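PDB 3D8L: ORF12, which probably acts as a chaperone for the phage tape measure protein, perhaps keeping it in solution during tail assembly. Local coordinates for the interface of chains A and B. Sequence-based numbering; all coordinates share one arbitrary frame. Chains: chain A/B, ORF12.

The interface of chains A and B. Residues chain A 29, 32-38; chain B 12, 18, 20-21.
The carboxylate of B:Asp18 is the polar centre of this contact, capping the start of a helix in the neighbouring subunit. OD2 of B:Asp18 takes the backbone N-H of A:Thr38 on its syn lone pair, 3.1 Å from N and nearly straight (160° at hydrogen). The hydroxyl OG1 of A:Thr38 comes in above the carboxylate plane and straddles both oxygens, 2.7 Å from OD1 and 2.8 Å from OD2 of B:Asp18. The N-terminus of helix 37-53 may favour the charged form of the aspartate.

Alongside, A:Ile37 sends its CG2 branch across B:Asp18 and against CB of B:Phe20, 3.6 Å away. The phenyl ring turns its edge to the threonine hydroxyl, with OG1 in the ring plane.

Farther along, B:Gln21, the residue with the most surface hidden here, reaches out extended beyond CG. It and A:Lys32 reach toward each other, and its amide end lies against CG and CD of the lysine and beside A:Gly35, mainly by packing. B:Lys12 NZ stands 4.5 Å from OE1 of A:Glu36, so any attraction is long-range.

Behind these, each side braces its own contact residues. B:Asp18, its CG anti to the backbone N (chi1 -164°), has OD1 held on the anti lone pair by N of B:Phe20, 3.1 Å away, and so caps its own helix too. In chain A, OE1 of A:Glu29 accepts the backbone N-H of A:Glu36, 2.8 Å from N, tying the loop back to the preceding helix.

The pairing, not an exact two-fold, may be one of the hexamer's contacts. It joins the loop between helices 19-30 and 37-53, with the latter's first turn, to loop residue B:Asp18, the start of helix 19-31 and helix 7-15.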
loop_
_atom_site.group_PDB
_atom_site.type_symbol
_atom_site.label_atom_id
_atom_site.label_comp_id
_atom_site.label_asym_id
_atom_site.label_seq_id
_atom_site.Cartn_x
_atom_site.Cartn_y
_atom_site.Cartn_z
ATOM N N GLU A 29 -6.466 -19.211 0.914
ATOM C CA GLU A 29 -6.742 -18.850 -0.480
ATOM C C GLU A 29 -5.486 -18.775 -1.344
ATOM O O GLU A 29 -5.552 -18.915 -2.573
ATOM C CB GLU A 29 -7.436 -17.499 -0.544
ATOM C CG GLU A 29 -8.943 -17.605 -0.588
ATOM C CD GLU A 29 -9.420 -18.244 -1.856
ATOM O OE1 GLU A 29 -8.625 -18.267 -2.818
ATOM O OE2 GLU A 29 -10.572 -18.727 -1.896
ATOM N N LYS A 32 -3.910 -23.110 -3.057
ATOM C CA LYS A 32 -5.158 -23.100 -3.819
ATOM C C LYS A 32 -5.143 -24.025 -5.049
ATOM O O LYS A 32 -4.228 -24.853 -5.249
ATOM C CB LYS A 32 -5.452 -21.656 -4.266
ATOM C CG LYS A 32 -4.799 -21.218 -5.591
ATOM C CD LYS A 32 -3.291 -21.562 -5.742
ATOM C CE LYS A 32 -2.963 -22.115 -7.133
ATOM N NZ LYS A 32 -1.527 -21.963 -7.441
ATOM N N GLU A 33 -6.186 -23.876 -5.865
ATOM C CA GLU A 33 -6.222 -24.423 -7.224
ATOM C C GLU A 33 -6.681 -23.263 -8.143
ATOM O O GLU A 33 -5.849 -22.637 -8.820
ATOM C CB GLU A 33 -7.152 -25.645 -7.275
ATOM C CG GLU A 33 -7.085 -26.449 -8.557
ATOM C CD GLU A 33 -5.899 -27.395 -8.595
ATOM O OE1 GLU A 33 -4.920 -27.154 -7.858
ATOM O OE2 GLU A 33 -5.941 -28.380 -9.359
ATOM N N ASP A 34 -7.987 -22.962 -8.113
ATOM C CA ASP A 34 -8.587 -21.823 -8.815
ATOM C C ASP A 34 -9.076 -20.866 -7.759
ATOM O O ASP A 34 -10.269 -20.568 -7.657
ATOM C CB ASP A 34 -9.751 -22.263 -9.723
ATOM C CG ASP A 34 -9.328 -22.442 -11.179
ATOM O OD1 ASP A 34 -8.756 -21.481 -11.742
ATOM O OD2 ASP A 34 -9.570 -23.529 -11.762
ATOM N N GLY A 35 -8.126 -20.402 -6.957
ATOM C CA GLY A 35 -8.409 -19.467 -5.886
ATOM C C GLY A 35 -8.782 -18.085 -6.378
ATOM O O GLY A 35 -8.757 -17.761 -7.569
ATOM N N GLU A 36 -9.127 -17.261 -5.419
ATOM C CA GLU A 36 -9.657 -15.955 -5.698
ATOM C C GLU A 36 -9.116 -14.973 -4.671
ATOM O O GLU A 36 -9.873 -14.159 -4.083
ATOM C CB GLU A 36 -11.177 -16.014 -5.634
ATOM C CG GLU A 36 -11.816 -14.894 -6.386
ATOM C CD GLU A 36 -13.127 -15.298 -6.973
ATOM O OE1 GLU A 36 -13.147 -16.160 -7.889
ATOM O OE2 GLU A 36 -14.133 -14.747 -6.506
ATOM N N ILE A 37 -7.798 -15.057 -4.457
ATOM C CA ILE A 37 -7.191 -14.231 -3.442
ATOM C C ILE A 37 -7.436 -12.772 -3.769
ATOM O O ILE A 37 -7.697 -12.012 -2.862
ATOM C CB ILE A 37 -5.715 -14.532 -3.209
ATOM C CG1 ILE A 37 -5.166 -13.479 -2.252
ATOM C CG2 ILE A 37 -4.973 -14.597 -4.510
ATOM C CD1 ILE A 37 -4.036 -13.930 -1.439
ATOM N N THR A 38 -7.404 -12.395 -5.050
ATOM C CA THR A 38 -7.654 -11.004 -5.453
ATOM C C THR A 38 -8.899 -10.467 -4.791
ATOM O O THR A 38 -8.830 -9.472 -4.081
ATOM C CB THR A 38 -7.833 -10.818 -6.957
ATOM O OG1 THR A 38 -6.642 -11.219 -7.633
ATOM C CG2 THR A 38 -8.115 -9.360 -7.274
ATOM N N LYS B 12 -6.989 -10.133 -14.020
ATOM C CA LYS B 12 -7.792 -11.360 -14.032
ATOM C C LYS B 12 -8.760 -11.308 -15.195
ATOM O O LYS B 12 -9.023 -12.324 -15.842
ATOM C CB LYS B 12 -8.559 -11.578 -12.717
ATOM C CG LYS B 12 -8.910 -13.064 -12.405
ATOM C CD LYS B 12 -9.945 -13.130 -11.258
ATOM C CE LYS B 12 -9.922 -14.423 -10.366
ATOM N NZ LYS B 12 -10.019 -15.695 -11.155
ATOM N N ASP B 18 -5.151 -15.193 -11.648
ATOM C CA ASP B 18 -5.038 -14.335 -10.489
ATOM C C ASP B 18 -3.577 -13.936 -10.216
ATOM O O ASP B 18 -2.743 -14.767 -9.805
ATOM C CB ASP B 18 -5.648 -15.008 -9.276
ATOM C CG ASP B 18 -5.902 -14.044 -8.169
ATOM O OD1 ASP B 18 -4.935 -13.351 -7.806
ATOM O OD2 ASP B 18 -7.061 -13.974 -7.670
ATOM N N PHE B 20 -2.019 -12.421 -7.918
ATOM C CA PHE B 20 -1.345 -12.740 -6.687
ATOM C C PHE B 20 -0.910 -14.184 -6.689
ATOM O O PHE B 20 0.206 -14.475 -6.304
ATOM C CB PHE B 20 -2.209 -12.422 -5.484
ATOM C CG PHE B 20 -2.451 -10.960 -5.298
ATOM C CD1 PHE B 20 -3.510 -10.331 -5.944
ATOM C CD2 PHE B 20 -1.619 -10.208 -4.486
ATOM C CE1 PHE B 20 -3.741 -8.982 -5.775
ATOM C CE2 PHE B 20 -1.839 -8.856 -4.313
ATOM C CZ PHE B 20 -2.903 -8.242 -4.956
ATOM N N GLN B 21 -1.767 -15.089 -7.146
ATOM C CA GLN B 21 -1.361 -16.491 -7.269
ATOM C C GLN B 21 -0.113 -16.606 -8.133
ATOM O O GLN B 21 0.859 -17.282 -7.773
ATOM C CB GLN B 21 -2.501 -17.356 -7.828
ATOM C CG GLN B 21 -3.342 -17.999 -6.712
ATOM C CD GLN B 21 -4.818 -18.268 -7.067
ATOM O OE1 GLN B 21 -5.669 -18.403 -6.174
ATOM N NE2 GLN B 21 -5.121 -18.351 -8.359
#